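PDB 6CGK: effector protein Lem4 (lpg1101) from Legionella pneumophila subsp. pneumophila, which dephosphorylates phosphotyrosine as a membrane-associated, translocated effector, represented here by its haloacid dehalogenase (HAD) phosphatase domain in an inactivated form with a bound magnesium ion. Local coordinates for residues Ile116-Gly121 against Ile126-Asp131; Lys134-His139 against Glu161-Gly166; Asn59-Asp62 against Ile68-Thr71; Ser39-Ala44 against Glu98-Ala103; Lys177-Lys182 against Gly189-Glu194. The protein carries 1 engineered substitution. One frame throughout, in Å; residues are numbered along the deposited sequence.

Contact 1 (Ile116-Gly121 against Ile126-Asp131); sequences IIYPRG and IGPGED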
# COMPACT_ATOMS: atom_id res chain seq x y z
N ILE A 116 6.98 -1.18 -2.90
CA ILE A 116 7.78 -0.64 -1.81
C ILE A 116 6.92 -0.60 -0.55
O ILE A 116 5.80 -0.08 -0.58
CB ILE A 116 8.31 0.75 -2.16
CG1 ILE A 116 9.25 0.66 -3.37
CG2 ILE A 116 9.00 1.37 -0.94
CD1 ILE A 116 9.98 1.92 -3.63
N ILE A 117 7.44 -1.15 0.54
CA ILE A 117 6.72 -1.22 1.80
C ILE A 117 7.47 -0.38 2.82
O ILE A 117 8.64 -0.66 3.12
CB ILE A 117 6.55 -2.66 2.30
CG1 ILE A 117 5.74 -3.49 1.30
CG2 ILE A 117 5.92 -2.65 3.70
CD1 ILE A 117 5.76 -4.99 1.63
N TYR A 118 6.80 0.63 3.37
CA TYR A 118 7.35 1.43 4.48
C TYR A 118 6.58 1.07 5.73
O TYR A 118 5.44 1.54 5.92
CB TYR A 118 7.24 2.93 4.20
CG TYR A 118 8.14 3.39 3.08
CD1 TYR A 118 9.52 3.18 3.13
CD2 TYR A 118 7.61 4.03 1.99
CE1 TYR A 118 10.36 3.65 2.05
CE2 TYR A 118 8.43 4.51 0.95
CZ TYR A 118 9.79 4.30 0.99
OH TYR A 118 10.58 4.77 -0.07
N PRO A 119 7.14 0.22 6.59
CA PRO A 119 6.36 -0.39 7.68
C PRO A 119 6.78 0.10 9.06
O PRO A 119 7.62 1.00 9.17
CB PRO A 119 6.69 -1.87 7.51
CG PRO A 119 8.21 -1.80 7.22
CD PRO A 119 8.41 -0.49 6.38
N ARG A 120 6.22 -0.48 10.13
CA ARG A 120 6.73 -0.12 11.44
C ARG A 120 8.16 -0.63 11.58
O ARG A 120 8.63 -1.48 10.80
CB ARG A 120 5.83 -0.67 12.55
CG ARG A 120 6.21 -2.04 13.03
CD ARG A 120 5.44 -2.45 14.34
NE ARG A 120 5.78 -1.72 15.56
CZ ARG A 120 6.75 -2.07 16.42
NH1 ARG A 120 6.96 -1.34 17.51
NH2 ARG A 120 7.51 -3.13 16.19
N GLY A 121 8.88 -0.08 12.56
CA GLY A 121 10.22 -0.52 12.86
C GLY A 121 10.25 -1.81 13.65
O GLY A 121 9.22 -2.35 14.07
N ILE A 126 12.51 2.95 15.23
CA ILE A 126 11.31 3.47 14.59
C ILE A 126 11.40 3.23 13.09
O ILE A 126 12.43 3.50 12.47
CB ILE A 126 11.14 4.97 14.89
CG1 ILE A 126 10.72 5.16 16.34
CG2 ILE A 126 10.12 5.61 13.94
CD1 ILE A 126 10.78 6.64 16.75
N GLY A 127 10.30 2.77 12.49
CA GLY A 127 10.25 2.54 11.06
C GLY A 127 9.52 3.62 10.29
O GLY A 127 8.79 4.45 10.85
N PRO A 128 9.68 3.63 8.96
CA PRO A 128 9.17 4.77 8.19
C PRO A 128 7.66 4.85 8.16
O PRO A 128 7.11 5.96 8.05
CB PRO A 128 9.75 4.53 6.78
CG PRO A 128 10.01 3.02 6.72
CD PRO A 128 10.47 2.69 8.15
N GLY A 129 6.96 3.72 8.26
CA GLY A 129 5.51 3.79 8.21
C GLY A 129 4.89 4.33 9.47
O GLY A 129 3.67 4.53 9.51
N GLU A 130 5.69 4.54 10.52
CA GLU A 130 5.20 5.13 11.76
C GLU A 130 5.00 6.63 11.65
O GLU A 130 4.45 7.24 12.57
CB GLU A 130 6.16 4.80 12.90
CG GLU A 130 6.30 3.27 13.11
CD GLU A 130 7.11 2.88 14.33
OE1 GLU A 130 6.79 3.30 15.48
OE2 GLU A 130 8.11 2.14 14.16
N ASP A 131 5.44 7.25 10.55
CA ASP A 131 5.31 8.71 10.39
C ASP A 131 4.97 8.88 8.91
O ASP A 131 5.89 8.96 8.10
CB ASP A 131 6.60 9.42 10.78
CG ASP A 131 6.46 10.95 10.77
OD1 ASP A 131 5.59 11.49 10.06
OD2 ASP A 131 7.24 11.64 11.48

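Contact 2 (Lys134-His139 against Glu161-Gly166); sequences KAVVSH and EEMCNG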
# COMPACT_ATOMS: atom_id res chain seq x y z
N LYS A 134 6.31 11.97 7.01
CA LYS A 134 7.73 11.87 6.70
C LYS A 134 8.03 10.78 5.68
O LYS A 134 8.98 10.92 4.89
CB LYS A 134 8.51 11.62 7.97
CG LYS A 134 10.00 11.56 7.80
CD LYS A 134 10.68 11.67 9.16
CE LYS A 134 10.40 13.00 9.84
NZ LYS A 134 10.96 13.02 11.22
N ALA A 135 7.25 9.69 5.69
CA ALA A 135 7.45 8.61 4.71
C ALA A 135 7.24 9.12 3.28
O ALA A 135 8.03 8.82 2.37
CB ALA A 135 6.48 7.45 5.00
N VAL A 136 6.17 9.88 3.07
CA VAL A 136 5.90 10.43 1.75
C VAL A 136 6.96 11.45 1.37
O VAL A 136 7.44 11.47 0.23
CB VAL A 136 4.49 11.04 1.67
CG1 VAL A 136 4.35 11.88 0.37
CG2 VAL A 136 3.41 9.92 1.74
N VAL A 137 7.34 12.33 2.30
CA VAL A 137 8.35 13.33 1.98
C VAL A 137 9.65 12.65 1.59
O VAL A 137 10.26 12.99 0.57
CB VAL A 137 8.55 14.30 3.16
CG1 VAL A 137 9.78 15.16 2.92
CG2 VAL A 137 7.30 15.15 3.36
N SER A 138 10.06 11.64 2.37
CA SER A 138 11.29 10.92 2.05
C SER A 138 11.20 10.23 0.70
O SER A 138 12.17 10.23 -0.07
CB SER A 138 11.59 9.89 3.13
OG SER A 138 11.91 10.54 4.36
N HIS A 139 10.05 9.62 0.41
CA HIS A 139 9.93 8.94 -0.87
C HIS A 139 9.99 9.92 -2.03
O HIS A 139 10.69 9.67 -3.02
CB HIS A 139 8.65 8.13 -0.97
CG HIS A 139 8.68 7.15 -2.10
ND1 HIS A 139 9.44 6.00 -2.04
CD2 HIS A 139 8.18 7.21 -3.35
CE1 HIS A 139 9.35 5.36 -3.19
NE2 HIS A 139 8.60 6.08 -4.01
N GLU A 161 -4.56 12.57 5.28
CA GLU A 161 -4.10 13.93 5.15
C GLU A 161 -2.62 14.04 5.47
O GLU A 161 -1.93 14.88 4.89
CB GLU A 161 -4.93 14.84 6.04
CG GLU A 161 -6.35 14.92 5.54
CD GLU A 161 -7.24 15.77 6.41
OE1 GLU A 161 -6.85 16.05 7.57
OE2 GLU A 161 -8.32 16.15 5.92
N GLU A 162 -2.11 13.19 6.37
CA GLU A 162 -0.67 13.18 6.61
C GLU A 162 0.10 12.85 5.34
O GLU A 162 1.13 13.47 5.06
CB GLU A 162 -0.33 12.18 7.71
CG GLU A 162 -0.67 12.65 9.10
CD GLU A 162 0.06 13.94 9.44
OE1 GLU A 162 -0.38 15.02 8.96
OE2 GLU A 162 1.08 13.89 10.16
N MET A 163 -0.37 11.86 4.57
CA MET A 163 0.30 11.55 3.31
C MET A 163 0.09 12.66 2.28
O MET A 163 1.03 13.07 1.59
CB MET A 163 -0.16 10.19 2.77
CG MET A 163 0.29 8.99 3.62
SD MET A 163 -0.01 7.40 2.87
CE MET A 163 -1.78 7.24 3.12
N CYS A 164 -1.14 13.20 2.20
CA CYS A 164 -1.38 14.38 1.36
C CYS A 164 -0.48 15.54 1.76
O CYS A 164 0.07 16.23 0.89
CB CYS A 164 -2.83 14.82 1.45
SG CYS A 164 -4.03 13.72 0.76
N ASN A 165 -0.36 15.82 3.06
CA ASN A 165 0.49 16.93 3.49
C ASN A 165 1.93 16.72 3.07
O ASN A 165 2.63 17.68 2.74
CB ASN A 165 0.40 17.12 5.00
CG ASN A 165 -0.91 17.71 5.44
OD1 ASN A 165 -1.83 17.90 4.64
ND2 ASN A 165 -1.02 18.00 6.73
N GLY A 166 2.41 15.48 3.06
CA GLY A 166 3.75 15.21 2.56
C GLY A 166 3.95 15.57 1.10
O GLY A 166 5.00 16.11 0.72

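Contact 3 (Asn59-Asp62 against Ile68-Thr71); sequences NEYD and IKIT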
# COMPACT_ATOMS: atom_id res chain seq x y z
N ASN A 59 -3.14 -21.21 6.59
CA ASN A 59 -4.36 -21.89 7.02
C ASN A 59 -5.05 -21.10 8.13
O ASN A 59 -6.27 -20.90 8.09
CB ASN A 59 -4.03 -23.30 7.50
CG ASN A 59 -5.25 -24.01 8.10
OD1 ASN A 59 -6.39 -23.76 7.71
ND2 ASN A 59 -5.00 -24.92 9.02
N GLU A 60 -4.28 -20.60 9.10
CA GLU A 60 -4.90 -19.76 10.13
C GLU A 60 -5.48 -18.48 9.54
O GLU A 60 -6.59 -18.07 9.91
CB GLU A 60 -3.89 -19.44 11.23
CG GLU A 60 -4.46 -18.48 12.30
CD GLU A 60 -3.50 -18.20 13.44
OE1 GLU A 60 -2.43 -18.84 13.47
OE2 GLU A 60 -3.78 -17.31 14.29
N TYR A 61 -4.78 -17.86 8.58
CA TYR A 61 -5.35 -16.71 7.89
C TYR A 61 -6.67 -17.07 7.21
O TYR A 61 -7.68 -16.38 7.37
CB TYR A 61 -4.35 -16.20 6.87
CG TYR A 61 -4.82 -15.12 5.94
CD1 TYR A 61 -4.85 -13.80 6.33
CD2 TYR A 61 -5.20 -15.44 4.62
CE1 TYR A 61 -5.23 -12.78 5.43
CE2 TYR A 61 -5.58 -14.43 3.74
CZ TYR A 61 -5.62 -13.12 4.14
OH TYR A 61 -5.99 -12.16 3.20
N ASP A 62 -6.67 -18.15 6.43
CA ASP A 62 -7.89 -18.48 5.70
C ASP A 62 -9.07 -18.76 6.62
O ASP A 62 -10.22 -18.50 6.24
CB ASP A 62 -7.62 -19.67 4.79
CG ASP A 62 -6.77 -19.30 3.59
OD1 ASP A 62 -6.73 -18.09 3.22
OD2 ASP A 62 -6.13 -20.21 3.05
N ILE A 68 -10.26 -9.35 8.46
CA ILE A 68 -8.81 -9.13 8.47
C ILE A 68 -8.16 -9.40 7.13
O ILE A 68 -7.00 -9.04 6.93
CB ILE A 68 -8.09 -9.96 9.54
CG1 ILE A 68 -8.00 -11.42 9.13
CG2 ILE A 68 -8.77 -9.79 10.88
CD1 ILE A 68 -6.74 -12.09 9.62
N LYS A 69 -8.87 -10.04 6.19
CA LYS A 69 -8.22 -10.41 4.93
C LYS A 69 -8.12 -9.23 3.96
O LYS A 69 -8.88 -8.27 4.01
CB LYS A 69 -8.98 -11.54 4.27
CG LYS A 69 -9.14 -12.77 5.18
CD LYS A 69 -9.98 -13.87 4.54
CE LYS A 69 -10.09 -15.10 5.45
NZ LYS A 69 -10.77 -16.22 4.71
N ILE A 70 -7.16 -9.34 3.04
CA ILE A 70 -7.14 -8.48 1.86
C ILE A 70 -8.47 -8.64 1.14
O ILE A 70 -8.99 -9.76 0.99
CB ILE A 70 -5.94 -8.85 0.97
CG1 ILE A 70 -4.65 -8.60 1.75
CG2 ILE A 70 -5.96 -8.05 -0.31
CD1 ILE A 70 -3.39 -8.71 0.96
N THR A 71 -9.09 -7.52 0.77
CA THR A 71 -10.42 -7.67 0.21
C THR A 71 -10.28 -8.13 -1.23
O THR A 71 -9.25 -7.93 -1.86
CB THR A 71 -11.22 -6.36 0.25
OG1 THR A 71 -10.68 -5.46 -0.72
CG2 THR A 71 -11.18 -5.74 1.64
O HOH W 1 -8.96 -16.61 2.67

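Contact 4 (Ser39-Ala44 against Glu98-Ala103); sequences SPLCEA and ENYIKA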
# COMPACT_ATOMS: atom_id res chain seq x y z
N SER A 39 -3.07 -8.22 17.44
CA SER A 39 -3.71 -9.53 17.44
C SER A 39 -2.66 -10.64 17.46
O SER A 39 -1.52 -10.43 17.04
CB SER A 39 -4.60 -9.71 16.20
OG SER A 39 -3.84 -9.63 15.00
N PRO A 40 -3.01 -11.80 17.99
CA PRO A 40 -2.07 -12.92 18.00
C PRO A 40 -1.46 -13.21 16.62
O PRO A 40 -0.25 -13.43 16.53
CB PRO A 40 -2.94 -14.07 18.49
CG PRO A 40 -3.88 -13.41 19.46
CD PRO A 40 -4.23 -12.09 18.77
N LEU A 41 -2.26 -13.20 15.57
CA LEU A 41 -1.75 -13.57 14.24
C LEU A 41 -0.76 -12.53 13.73
O LEU A 41 0.29 -12.88 13.15
CB LEU A 41 -2.91 -13.72 13.26
CG LEU A 41 -2.55 -13.95 11.78
CD1 LEU A 41 -1.78 -15.26 11.63
CD2 LEU A 41 -3.79 -13.96 10.91
N CYS A 42 -1.07 -11.25 13.93
CA CYS A 42 -0.16 -10.20 13.50
C CYS A 42 1.14 -10.26 14.31
O CYS A 42 2.23 -10.21 13.73
CB CYS A 42 -0.88 -8.87 13.63
SG CYS A 42 0.03 -7.49 13.06
N GLU A 43 1.04 -10.44 15.64
CA GLU A 43 2.25 -10.56 16.43
C GLU A 43 3.06 -11.79 16.01
O GLU A 43 4.29 -11.74 15.93
CB GLU A 43 1.88 -10.61 17.91
CG GLU A 43 3.03 -11.01 18.75
CD GLU A 43 4.01 -9.87 19.00
OE1 GLU A 43 5.14 -10.19 19.43
OE2 GLU A 43 3.66 -8.68 18.75
N ALA A 44 2.39 -12.93 15.76
CA ALA A 44 3.11 -14.13 15.37
C ALA A 44 3.82 -13.94 14.03
O ALA A 44 4.98 -14.35 13.86
CB ALA A 44 2.13 -15.31 15.27
N GLU A 98 6.28 -5.32 8.59
CA GLU A 98 6.63 -5.68 7.22
C GLU A 98 6.30 -7.14 6.92
O GLU A 98 5.85 -7.47 5.81
CB GLU A 98 8.13 -5.46 7.02
CG GLU A 98 8.51 -5.64 5.58
CD GLU A 98 9.95 -5.28 5.33
OE1 GLU A 98 10.57 -4.65 6.21
OE2 GLU A 98 10.46 -5.61 4.24
N ASN A 99 6.60 -8.03 7.86
CA ASN A 99 6.38 -9.45 7.56
C ASN A 99 4.91 -9.82 7.59
O ASN A 99 4.50 -10.81 6.94
CB ASN A 99 7.19 -10.31 8.53
CG ASN A 99 8.66 -10.26 8.20
OD1 ASN A 99 9.02 -10.09 7.02
ND2 ASN A 99 9.52 -10.35 9.22
N TYR A 100 4.09 -9.08 8.32
CA TYR A 100 2.65 -9.35 8.25
C TYR A 100 2.11 -8.92 6.90
O TYR A 100 1.31 -9.63 6.27
CB TYR A 100 1.93 -8.62 9.38
CG TYR A 100 0.44 -8.85 9.46
CD1 TYR A 100 -0.06 -10.06 9.95
CD2 TYR A 100 -0.46 -7.86 9.06
CE1 TYR A 100 -1.44 -10.27 10.05
CE2 TYR A 100 -1.83 -8.05 9.16
CZ TYR A 100 -2.31 -9.27 9.66
OH TYR A 100 -3.67 -9.48 9.79
N ILE A 101 2.54 -7.74 6.44
CA ILE A 101 2.12 -7.25 5.13
C ILE A 101 2.56 -8.22 4.05
O ILE A 101 1.75 -8.61 3.20
CB ILE A 101 2.65 -5.83 4.90
CG1 ILE A 101 2.01 -4.91 5.93
CG2 ILE A 101 2.42 -5.43 3.40
CD1 ILE A 101 2.64 -3.45 5.99
N LYS A 102 3.84 -8.62 4.05
CA LYS A 102 4.30 -9.58 3.03
C LYS A 102 3.53 -10.88 3.10
O LYS A 102 3.21 -11.48 2.07
CB LYS A 102 5.80 -9.86 3.18
CG LYS A 102 6.69 -8.66 2.82
CD LYS A 102 8.16 -9.02 2.95
CE LYS A 102 9.08 -7.91 2.45
NZ LYS A 102 10.49 -8.30 2.70
N ALA A 103 3.27 -11.37 4.33
CA ALA A 103 2.55 -12.62 4.46
C ALA A 103 1.18 -12.54 3.81
O ALA A 103 0.75 -13.45 3.10
CB ALA A 103 2.41 -12.98 5.97
O HOH W 2 -4.63 -10.56 12.29

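Contact 5 (Lys177-Lys182 against Gly189-Glu194); sequences KFHNEK and GEYFKE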
# COMPACT_ATOMS: atom_id res chain seq x y z
N LYS A 177 -5.22 12.28 -6.51
CA LYS A 177 -6.53 11.74 -6.21
C LYS A 177 -6.44 11.14 -4.82
O LYS A 177 -5.60 10.28 -4.57
CB LYS A 177 -6.97 10.69 -7.23
CG LYS A 177 -7.32 11.26 -8.59
CD LYS A 177 -8.72 11.85 -8.61
CE LYS A 177 -9.08 12.37 -10.00
NZ LYS A 177 -10.55 12.50 -10.20
N PHE A 178 -7.28 11.61 -3.91
CA PHE A 178 -7.24 11.18 -2.52
C PHE A 178 -8.56 10.53 -2.18
O PHE A 178 -9.62 11.15 -2.36
CB PHE A 178 -6.94 12.35 -1.59
CG PHE A 178 -7.07 12.02 -0.14
CD1 PHE A 178 -6.55 10.83 0.37
CD2 PHE A 178 -7.71 12.88 0.73
CE1 PHE A 178 -6.67 10.52 1.71
CE2 PHE A 178 -7.83 12.58 2.09
CZ PHE A 178 -7.31 11.40 2.58
N HIS A 179 -8.51 9.29 -1.70
CA HIS A 179 -9.71 8.55 -1.34
C HIS A 179 -9.60 8.11 0.11
O HIS A 179 -8.67 7.39 0.49
CB HIS A 179 -9.91 7.36 -2.28
CG HIS A 179 -10.02 7.78 -3.71
ND1 HIS A 179 -11.12 8.43 -4.21
CD2 HIS A 179 -9.13 7.70 -4.73
CE1 HIS A 179 -10.93 8.72 -5.48
NE2 HIS A 179 -9.73 8.28 -5.83
N ASN A 180 -10.54 8.57 0.92
CA ASN A 180 -10.68 8.17 2.31
C ASN A 180 -12.05 7.54 2.43
O ASN A 180 -13.07 8.20 2.20
CB ASN A 180 -10.52 9.38 3.24
CG ASN A 180 -10.79 9.06 4.68
OD1 ASN A 180 -11.56 9.75 5.34
ND2 ASN A 180 -10.18 7.98 5.17
N GLU A 181 -12.08 6.23 2.70
CA GLU A 181 -13.33 5.49 2.81
C GLU A 181 -13.23 4.56 4.00
O GLU A 181 -12.14 4.24 4.48
CB GLU A 181 -13.62 4.70 1.51
CG GLU A 181 -13.71 5.56 0.25
CD GLU A 181 -15.01 6.32 0.14
OE1 GLU A 181 -15.91 6.11 0.97
OE2 GLU A 181 -15.14 7.15 -0.79
N LYS A 182 -14.40 4.14 4.50
CA LYS A 182 -14.43 3.11 5.53
C LYS A 182 -13.91 1.80 4.95
O LYS A 182 -14.04 1.54 3.75
CB LYS A 182 -15.84 2.93 6.06
CG LYS A 182 -16.38 4.11 6.86
N GLY A 189 -12.06 -0.36 -8.58
CA GLY A 189 -12.28 -0.32 -10.02
C GLY A 189 -12.29 1.10 -10.56
O GLY A 189 -11.72 1.37 -11.62
N GLU A 190 -12.93 2.02 -9.84
CA GLU A 190 -12.91 3.43 -10.24
C GLU A 190 -11.51 4.01 -10.12
O GLU A 190 -11.11 4.85 -10.94
CB GLU A 190 -13.90 4.23 -9.40
CG GLU A 190 -15.33 4.02 -9.84
CD GLU A 190 -16.32 4.81 -9.00
OE1 GLU A 190 -17.36 4.25 -8.61
OE2 GLU A 190 -16.05 6.01 -8.74
N TYR A 191 -10.75 3.60 -9.10
CA TYR A 191 -9.38 4.11 -8.96
C TYR A 191 -8.49 3.60 -10.08
O TYR A 191 -7.58 4.32 -10.52
CB TYR A 191 -8.78 3.74 -7.61
CG TYR A 191 -9.66 4.03 -6.42
CD1 TYR A 191 -10.71 4.95 -6.50
CD2 TYR A 191 -9.47 3.38 -5.19
CE1 TYR A 191 -11.53 5.21 -5.40
CE2 TYR A 191 -10.28 3.64 -4.10
CZ TYR A 191 -11.31 4.55 -4.21
OH TYR A 191 -12.13 4.79 -3.13
N PHE A 192 -8.72 2.38 -10.55
CA PHE A 192 -7.98 1.89 -11.71
C PHE A 192 -8.30 2.74 -12.92
O PHE A 192 -7.40 3.10 -13.70
CB PHE A 192 -8.31 0.42 -11.98
CG PHE A 192 -7.36 -0.23 -12.92
CD1 PHE A 192 -6.08 -0.57 -12.50
CD2 PHE A 192 -7.72 -0.50 -14.23
CE1 PHE A 192 -5.19 -1.15 -13.38
CE2 PHE A 192 -6.83 -1.09 -15.09
CZ PHE A 192 -5.57 -1.42 -14.66
N LYS A 193 -9.57 3.10 -13.10
CA LYS A 193 -9.91 4.00 -14.19
C LYS A 193 -9.18 5.33 -14.03
O LYS A 193 -8.71 5.90 -15.02
CB LYS A 193 -11.43 4.19 -14.24
CG LYS A 193 -11.88 5.13 -15.33
CD LYS A 193 -13.36 5.37 -15.29
CE LYS A 193 -14.14 4.09 -15.50
NZ LYS A 193 -15.45 4.42 -16.10
N GLU A 194 -9.05 5.82 -12.79
CA GLU A 194 -8.37 7.09 -12.56
C GLU A 194 -6.89 7.01 -12.95
O GLU A 194 -6.35 7.95 -13.55
CB GLU A 194 -8.51 7.52 -11.09
CG GLU A 194 -9.93 7.84 -10.62
CD GLU A 194 -9.98 8.32 -9.15
OE1 GLU A 194 -9.02 8.06 -8.38
OE2 GLU A 194 -11.00 8.96 -8.77

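Contact 1 (Ile116-Gly121 against Ile126-Asp131)
The ring of Y118 meets the proline of the following loop at a slant: P128 CG comes to 3.6 Å from Y118 CD1, while I116 CG2 from its own strand lies over one face, toward the rim. The Y118 and P128 side chains cross at about a right angle, and P128 CG also brushes P119 CD. A second flat group, the carboxylate of E130, receives backbone N-H groups on OE2 from opposite faces of its plane. G121 N gives a nearly straight bond, 2.8 Å to E130 OE2 on the anti side and moderately out of plane. G127 N arrives from well above the plane, also 2.8 Å from E130 OE2. E130 gets there with CG beside its own N (chi1 -60°) and an extended chain beyond, passing alongside CA and CB of R120. A third bond runs between backbones, from G129 N to P119 O at 2.9 Å, with the donor lying above the carbonyl plane. The chains come so close that the CA atoms of G121 and G127 are 3.6 Å apart. At its polar end Y118 hydrogen-bonds H139 of helix 132-140. The two amide donors G121 N and G127 N lie 3.2 Å apart without bonding each other; by accepting from both, one carboxylate oxygen ties the chain leaving strand 116-118 to the turn that leads into helix 132-140.

Contact 2 (Lys134-His139 against Glu161-Gly166)
V136 is rotated so that CG1 stands anti to its backbone N (chi1 168°), and its two methyls divide between the M163 side chain and the backbone from M163 to G166 in helix 157-169. CG2 takes the M163 side, lying 3.7 Å from M163 CB and almost as near to M163 CG; these two side chains meet at about a right angle. CG1 drops onto backbone instead, 3.8 Å from G166 C and slightly nearer, at 3.7 Å, to M163 O. One residue on, V137 adopts the same rotation and lays CG2 against G166, 3.6 Å from G166 O. The close fit is made at this glycine, where the CA atoms of V137 and G166 are 5.0 Å apart and the segment axes approach to 7.8 Å, crossing at -30°. Beyond CG the M163 chain leads away from V136, and the bend at chi3 turns its terminal methyl CE; the side chain packs on I93 of strand 89-93 and on I152 and D154 of strand 150-154, D154 being next to the magnesium ligand D155. No hydrogen bond spans the two segments; G166 O binds T170 OG1. What joins these neighbouring helices on one face of the parallel sheet is therefore buried methyl and methylene packing, with van der Waals contact to backbone carbonyls.

Contact 3 (Asn59-Asp62 against Ile68-Thr71)
Y61 and K69 join the last turn of helix 58-62 to the loop that leads into helix 72-82, within the region between strands 19-23 and 89-93, where HAD phosphatases commonly carry their C1 cap insertion. The tyrosine projects its ring across the lysine chain: K69 CG sits 4.1 Å from the centroid of the Y61 ring, an off-centre CH-pi contact, and K69 CB approaches Y61 OH to 3.2 Å. From the ring edge, near its plane, I70 N donates to Y61 OH at 3.1 Å. That hydroxyl also hydrogen-bonds E108 OE2, so the hydroxyl is held by a backbone N-H and a carboxylate. K69, extended beyond CG, runs past Y61 to the end of the helix, where NZ donates to D62 O at 2.8 Å, tilted 32° from the carbonyl plane. A water accepts from K69 NZ and donates to D62 OD1 at 2.7 Å, linking charges that do not touch directly; D62 OD2 has its own salt bridge to K58. I68 CD1 lies more loosely, 4.2 Å from Y61 CD1. Around this joint, the Y61 ring meets F107 and L104 of helix 98-107, and I70 packs on L104 and L105 of the same helix. I68 reaches L41 of helix 40-46 as well as Y100, placing the loop against both helices.

Contact 4 (Ser39-Ala44 against Glu98-Ala103)
Y100 points its side chain from helix 98-107 straight at C42, with CG anti to the backbone N (chi1 -178°) so that the ring runs outward beyond CB to the start of helix 40-46. At CG the first partner is C42 SG, 3.9 Å away; the sulfur stands over one face, 4.0 Å from the Y100 ring centroid and 14° off the normal. C42 is modelled in two conformers, and this sulfur-aromatic contact describes one of them. Further out, Y100 CD1 meets the backbone of the helix, 3.6 Å from C42 CA, and C42 CB adds a CH-pi contact over the same face. Y100 CE1 is approached at the ring edge by L41 CG at 4.2 Å. The tip, Y100 OH, binds a water at 2.9 Å, and that water donates to S39 OG at 3.0 Å. S39 is the N-cap of helix 40-46: its OG accepts a weak bond from C42 N and also pairs with V36 O. The two helices are tied again by N99 ND2 to S46 O. The ring packs near the magnesium ligand D25, while the ion itself lies about 11 Å from the Y100 side chain. The contact's character is mixed: the ring body is buried against sulfur and carbon, while its hydroxyl is coupled through water to the capping serine.

Contact 5 (Lys177-Lys182 against Gly189-Glu194)
H179 and E194 form the polar link between strand 176-180 and helix 188-198. H179 NE2 donates to E194 OE1 at 2.7 Å, with an N-H...O angle of 160°; the oxygen lies close to the imidazole plane and is met on its syn side. Approaching from the opposite direction, E194 is extended beyond CG, which lets the carboxylate span the gap to the sheet. It has a second, weaker attraction: K177 NZ lies 3.8 Å from E194 OE2, a long salt bridge. K177 CB already lies 3.5 Å from E194 OE1, and the bend at chi2 lays CD along the carboxylate, 3.7 Å from E194 OE2. While its edge is engaged in this way, one face of H179 is covered by Y191 in an offset stack, with ring centroids 3.9 Å apart and planes at 16°. Y191 CE1 sits over the centre of the imidazole. The tyrosine hydroxyl accepts from K187 N, just before the helix, and E181 CG comes alongside it, 3.8 Å from Y191 OH. Y191 further meets W188 edge-to-face and F77 of helix 72-82. The backbones of K177 and H179 bond to strand 150-154, while N180 ND2 on the other side of the strand binds D154 O. With a carboxylate at its donor edge and an aromatic ring on its face, the imidazole is restrained against rotation; the acid would probably favour a protonated histidine, and the nearby K177 may partly offset that effect.

In the fold
Four of the contacts lie on or against the helices and strands of a parallel sheet of strand order 3-2-1-4-5, the arrangement of the HAD core; contact 3 lies outside it in the helical region after strand 19-23. Along the chain contact 4 opens first and encloses contact 3; contacts 1, 2 and 5 then follow in series. Contacts 1 and 5 reach the two outermost strands, 116-118 and 176-180, with centres about 23 Å apart. Contact 2 touches both: H139 meets contact 1 and C164 packs on F178 of contact 5. Contact 4 touches contact 1 through helix 98-107 and contact 3 through L41 and Y100. Touching contacts thus run in the order 3-4-1-2-5, connecting the inserted helices to the core that carries the metal ligands.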